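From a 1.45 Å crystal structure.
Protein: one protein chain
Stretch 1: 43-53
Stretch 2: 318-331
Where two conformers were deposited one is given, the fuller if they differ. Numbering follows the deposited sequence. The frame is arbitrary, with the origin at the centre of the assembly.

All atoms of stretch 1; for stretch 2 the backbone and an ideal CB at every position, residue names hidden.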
# COMPACT_ATOMS: atom_id res chain seq x y z
N LYS A 43 -15.68 11.33 -4.96
CA LYS A 43 -16.61 10.68 -5.89
C LYS A 43 -16.10 9.35 -6.42
O LYS A 43 -16.79 8.68 -7.17
CB LYS A 43 -16.90 11.64 -7.06
CG LYS A 43 -17.62 12.93 -6.62
CD LYS A 43 -18.02 13.69 -7.87
CE LYS A 43 -18.74 14.97 -7.52
NZ LYS A 43 -20.21 14.85 -7.62
N ARG A 44 -14.89 8.95 -6.03
CA ARG A 44 -14.24 7.76 -6.61
C ARG A 44 -14.42 6.57 -5.70
O ARG A 44 -14.27 6.66 -4.49
CB ARG A 44 -12.73 7.99 -6.79
CG ARG A 44 -12.41 9.17 -7.67
CD ARG A 44 -10.90 9.37 -7.79
NE ARG A 44 -10.34 8.47 -8.80
CZ ARG A 44 -9.06 8.48 -9.16
NH1 ARG A 44 -8.16 9.21 -8.51
NH2 ARG A 44 -8.64 7.66 -10.12
N LYS A 45 -14.75 5.43 -6.32
CA LYS A 45 -14.85 4.19 -5.57
C LYS A 45 -14.65 3.04 -6.53
O LYS A 45 -14.91 3.17 -7.73
CB LYS A 45 -16.19 4.08 -4.82
CG LYS A 45 -17.39 3.83 -5.69
CD LYS A 45 -18.62 3.51 -4.84
CE LYS A 45 -19.76 2.98 -5.72
NZ LYS A 45 -20.91 2.41 -4.96
N THR A 46 -14.15 1.96 -5.97
CA THR A 46 -14.15 0.67 -6.65
C THR A 46 -15.52 0.07 -6.46
O THR A 46 -16.03 -0.03 -5.36
CB THR A 46 -13.13 -0.25 -6.00
OG1 THR A 46 -11.90 0.46 -5.94
CG2 THR A 46 -12.98 -1.52 -6.80
N THR A 47 -16.12 -0.38 -7.53
CA THR A 47 -17.39 -1.12 -7.30
C THR A 47 -17.14 -2.62 -7.27
O THR A 47 -16.65 -3.19 -8.24
CB THR A 47 -18.45 -0.76 -8.34
OG1 THR A 47 -18.72 0.64 -8.21
CG2 THR A 47 -19.74 -1.51 -8.08
N PHE A 48 -17.40 -3.21 -6.10
CA PHE A 48 -17.42 -4.67 -5.95
C PHE A 48 -18.74 -5.26 -6.45
O PHE A 48 -19.78 -4.59 -6.38
CB PHE A 48 -17.13 -5.06 -4.51
CG PHE A 48 -15.67 -4.97 -4.17
CD1 PHE A 48 -15.08 -3.73 -3.88
CD2 PHE A 48 -14.87 -6.12 -4.16
CE1 PHE A 48 -13.73 -3.66 -3.60
CE2 PHE A 48 -13.52 -6.05 -3.91
CZ PHE A 48 -12.94 -4.81 -3.60
N PRO A 49 -18.71 -6.50 -6.96
CA PRO A 49 -19.99 -7.13 -7.34
C PRO A 49 -20.88 -7.38 -6.12
O PRO A 49 -20.37 -7.51 -4.99
CB PRO A 49 -19.56 -8.48 -7.91
CG PRO A 49 -18.20 -8.73 -7.31
CD PRO A 49 -17.56 -7.37 -7.23
N ALA A 50 -22.19 -7.46 -6.37
CA ALA A 50 -23.18 -7.74 -5.35
C ALA A 50 -22.95 -9.11 -4.68
O ALA A 50 -23.08 -9.25 -3.46
CB ALA A 50 -24.58 -7.65 -5.95
N GLN A 51 -22.59 -10.11 -5.47
CA GLN A 51 -22.21 -11.43 -4.94
C GLN A 51 -21.27 -12.04 -5.97
O GLN A 51 -21.20 -11.56 -7.10
CB GLN A 51 -23.44 -12.35 -4.65
CG GLN A 51 -24.21 -12.82 -5.89
CD GLN A 51 -24.83 -11.67 -6.67
OE1 GLN A 51 -25.60 -10.87 -6.14
NE2 GLN A 51 -24.51 -11.60 -7.95
N LEU A 52 -20.56 -13.09 -5.57
CA LEU A 52 -19.70 -13.79 -6.51
C LEU A 52 -20.54 -14.72 -7.37
O LEU A 52 -21.51 -15.28 -6.87
CB LEU A 52 -18.64 -14.60 -5.75
CG LEU A 52 -17.63 -13.77 -4.96
CD1 LEU A 52 -16.64 -14.68 -4.24
CD2 LEU A 52 -16.91 -12.78 -5.87
N PRO A 53 -20.17 -14.88 -8.67
CA PRO A 53 -20.87 -15.83 -9.56
C PRO A 53 -20.71 -17.27 -9.04
O PRO A 53 -19.78 -17.56 -8.27
CB PRO A 53 -20.14 -15.65 -10.90
CG PRO A 53 -18.80 -15.10 -10.53
CD PRO A 53 -19.07 -14.20 -9.37
N UNK A 318 -3.57 3.90 -3.26
CA UNK A 318 -4.33 2.74 -2.78
C UNK A 318 -5.50 2.34 -3.67
O UNK A 318 -5.83 1.14 -3.76
CB UNK A 318 -4.86 3.03 -1.37
N UNK A 319 -6.15 3.32 -4.31
CA UNK A 319 -7.30 2.99 -5.14
C UNK A 319 -6.92 1.99 -6.24
O UNK A 319 -7.74 1.12 -6.59
CB UNK A 319 -7.89 4.26 -5.76
N UNK A 320 -5.70 2.10 -6.77
CA UNK A 320 -5.25 1.14 -7.81
C UNK A 320 -5.10 -0.28 -7.26
O UNK A 320 -5.32 -1.25 -8.03
CB UNK A 320 -3.92 1.59 -8.41
N UNK A 321 -4.73 -0.42 -5.99
CA UNK A 321 -4.67 -1.75 -5.36
C UNK A 321 -6.08 -2.32 -5.25
O UNK A 321 -6.34 -3.46 -5.66
CB UNK A 321 -4.01 -1.68 -3.98
N UNK A 322 -7.03 -1.50 -4.79
CA UNK A 322 -8.40 -1.95 -4.71
C UNK A 322 -8.92 -2.36 -6.09
O UNK A 322 -9.64 -3.39 -6.20
CB UNK A 322 -9.28 -0.85 -4.11
N UNK A 323 -8.59 -1.59 -7.13
CA UNK A 323 -9.04 -2.00 -8.47
C UNK A 323 -8.46 -3.34 -8.90
O UNK A 323 -9.18 -4.17 -9.46
CB UNK A 323 -8.66 -0.93 -9.50
N UNK A 324 -7.18 -3.58 -8.62
CA UNK A 324 -6.61 -4.88 -8.97
C UNK A 324 -7.29 -6.01 -8.21
O UNK A 324 -7.54 -7.08 -8.79
CB UNK A 324 -5.11 -4.89 -8.69
N UNK A 325 -7.64 -5.78 -6.93
CA UNK A 325 -8.40 -6.76 -6.16
C UNK A 325 -9.76 -7.04 -6.80
O UNK A 325 -10.13 -8.22 -6.94
CB UNK A 325 -8.59 -6.27 -4.72
N UNK A 326 -10.51 -6.01 -7.18
CA UNK A 326 -11.81 -6.34 -7.74
C UNK A 326 -11.65 -7.09 -9.07
O UNK A 326 -12.43 -8.02 -9.32
CB UNK A 326 -12.64 -5.07 -7.94
N UNK A 327 -10.61 -6.76 -9.86
CA UNK A 327 -10.35 -7.48 -11.14
C UNK A 327 -10.07 -8.95 -10.88
O UNK A 327 -10.40 -9.80 -11.73
CB UNK A 327 -9.17 -6.86 -11.89
N UNK A 328 -9.55 -9.27 -9.71
CA UNK A 328 -9.24 -10.65 -9.35
C UNK A 328 -10.30 -11.35 -8.54
O UNK A 328 -10.18 -12.55 -8.32
CB UNK A 328 -7.93 -10.69 -8.57
N UNK A 329 -11.31 -10.60 -8.04
CA UNK A 329 -12.11 -11.12 -6.90
C UNK A 329 -12.93 -12.38 -7.19
O UNK A 329 -13.14 -13.18 -6.27
CB UNK A 329 -13.07 -10.03 -6.42
N UNK A 330 -13.32 -12.56 -8.45
CA UNK A 330 -14.02 -13.81 -8.82
C UNK A 330 -13.09 -15.00 -8.97
O UNK A 330 -13.54 -16.11 -9.21
CB UNK A 330 -14.78 -13.61 -10.13
N UNK A 331 -11.79 -14.76 -8.84
CA UNK A 331 -10.77 -15.82 -8.90
C UNK A 331 -10.53 -16.39 -10.29
O UNK A 331 -9.70 -17.29 -10.43
CB UNK A 331 -11.17 -16.96 -7.97

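Stretch 1 runs as an extended, irregular segment along one side of a helix, and the helix answers it at positions three or four apart. Position 318 has nothing of stretch 1 near its CB, so the contact sets no rule there; it is Tyr318.

At 319 the CA-to-CB bond points toward stretch 1, yet no atom of stretch 1 lies within 5.5 Å of the ideal CB. The gap calls for reach: leucine, methionine or a longer side chain could cross to Arg44 and Thr46. The residue is Leu319, chi1 t and chi2 p. Its CD2 lies over one face of the Arg44 guanidinium, 3.6 Å from NE of Arg44, and its CD1 comes within 3.6 Å of OG1 of Thr46. Positions 320 and 321 meet nothing here, 320 pointing away; they are Ala320 and Ile321.

Position 322 is tighter. The CA-to-CB bond points toward stretch 1, and the ideal CB of 322 stands 3.5 Å from OG1 of Thr46, with the edge of the Phe48 ring beyond. A small side chain suits this spacing, and a hydroxyl could pair with the threonine; alanine would fit but could not hydrogen-bond to the threonine hydroxyl. Ser322, with chi1 t, places OG 3.0 Å from OG1 of Thr46 in a hydrogen bond that either hydroxyl could donate, and 3.9 Å from CE1 of Phe48.

At 323 the CA-to-CB bond points away, and the ideal CB of 323 is 5.0 Å from OG1 of Thr46, so a short side chain would add little, while a longer polar one could bend back. Glu323 does so: its OE1 accepts a bond from water 1 at 2.8 Å, and the same water lies 2.6 Å from OG1 of Thr46. OE2 looks along the helix to 327. Position 324 is out of reach and is Leu324.

The CB of 325 points sideways, 4.7 Å from CZ of Phe48, where a modest aliphatic group would pack. Val325 brings CG1 to 4.3 Å from CE2 of Phe48, at the ring edge.

Position 326 points toward stretch 1, its ideal CB 3.7 Å from CG2 of Thr46 and 4.2 Å from CE2 of Phe48. Compact apolar residues such as valine, isoleucine or alanine are natural choices. Val326 uses both branches: CG1 lies 3.6 Å from CG2 of Thr46, while CG2 sits over the Phe48 face, 3.9 Å from the ring centroid in a CH-pi contact, and 3.9 Å from CD of Pro49.

Positions 327 and 328 lie out of reach of stretch 1, which sets no rule for them. Arg327 forms a salt bridge through NE with OE2 of Glu323 at 2.8 Å; 328 is Ala328.

The CB of 329 points toward a hollow lined by Phe48, Pro49 and Leu52, inviting an aliphatic side chain. Val329 places CG1 4.1 Å from CD of Pro49 and 4.2 Å from CD2 of Leu52.

At 330 the CB points sideways, 4.3 Å from CG of Pro53, and many residues could fit. Asp330 packs its CB 4.2 Å from CG of Pro53.

Position 331, with phi of 73°, favours glycine; Gly331 closes a type I turn from Ala328.

Stretch 2 (318-331) YLAISELVVRAVDG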
# COMPACT_ATOMS: atom_id res chain seq x y z
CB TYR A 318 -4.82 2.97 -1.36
CG TYR A 318 -3.68 3.30 -0.44
CD1 TYR A 318 -2.76 2.31 -0.06
CD2 TYR A 318 -3.47 4.61 0.01
CE1 TYR A 318 -1.67 2.62 0.76
CE2 TYR A 318 -2.39 4.94 0.82
CZ TYR A 318 -1.50 3.93 1.22
OH TYR A 318 -0.41 4.24 2.01
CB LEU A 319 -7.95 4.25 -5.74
CG LEU A 319 -9.33 4.08 -6.36
CD1 LEU A 319 -10.37 3.69 -5.31
CD2 LEU A 319 -9.72 5.37 -7.07
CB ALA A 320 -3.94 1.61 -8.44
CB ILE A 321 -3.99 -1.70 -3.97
CG1 ILE A 321 -2.57 -1.12 -4.06
CG2 ILE A 321 -4.07 -3.06 -3.26
CD1 ILE A 321 -1.60 -1.88 -4.95
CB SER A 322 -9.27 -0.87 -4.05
OG SER A 322 -10.61 -1.34 -3.96
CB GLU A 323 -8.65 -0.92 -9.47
CG GLU A 323 -9.08 -1.22 -10.89
CD GLU A 323 -10.55 -1.34 -11.09
OE1 GLU A 323 -11.33 -0.73 -10.33
OE2 GLU A 323 -10.93 -2.05 -12.06
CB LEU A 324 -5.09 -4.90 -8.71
CG LEU A 324 -4.26 -4.14 -9.77
CD1 LEU A 324 -2.85 -3.94 -9.25
CD2 LEU A 324 -4.25 -4.86 -11.13
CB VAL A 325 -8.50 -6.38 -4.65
CG1 VAL A 325 -9.42 -7.37 -3.90
CG2 VAL A 325 -7.09 -6.35 -4.02
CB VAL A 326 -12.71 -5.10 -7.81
CG1 VAL A 326 -12.40 -4.24 -9.01
CG2 VAL A 326 -14.17 -5.48 -7.78
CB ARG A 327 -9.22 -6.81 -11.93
CG ARG A 327 -9.65 -5.42 -12.40
CD ARG A 327 -8.58 -4.75 -13.21
NE ARG A 327 -9.01 -3.40 -13.62
CZ ARG A 327 -8.32 -2.65 -14.47
NH1 ARG A 327 -7.20 -3.10 -15.03
NH2 ARG A 327 -8.74 -1.42 -14.77
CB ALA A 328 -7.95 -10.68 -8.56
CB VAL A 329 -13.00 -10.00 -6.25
CG1 VAL A 329 -14.24 -9.71 -7.09
CG2 VAL A 329 -13.37 -10.36 -4.82
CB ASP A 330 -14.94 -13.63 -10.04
CG ASP A 330 -14.19 -13.31 -11.33
OD1 ASP A 330 -12.95 -13.48 -11.42
OD2 ASP A 330 -14.88 -12.90 -12.30
O HOH W 1 -11.15 1.20 -8.36
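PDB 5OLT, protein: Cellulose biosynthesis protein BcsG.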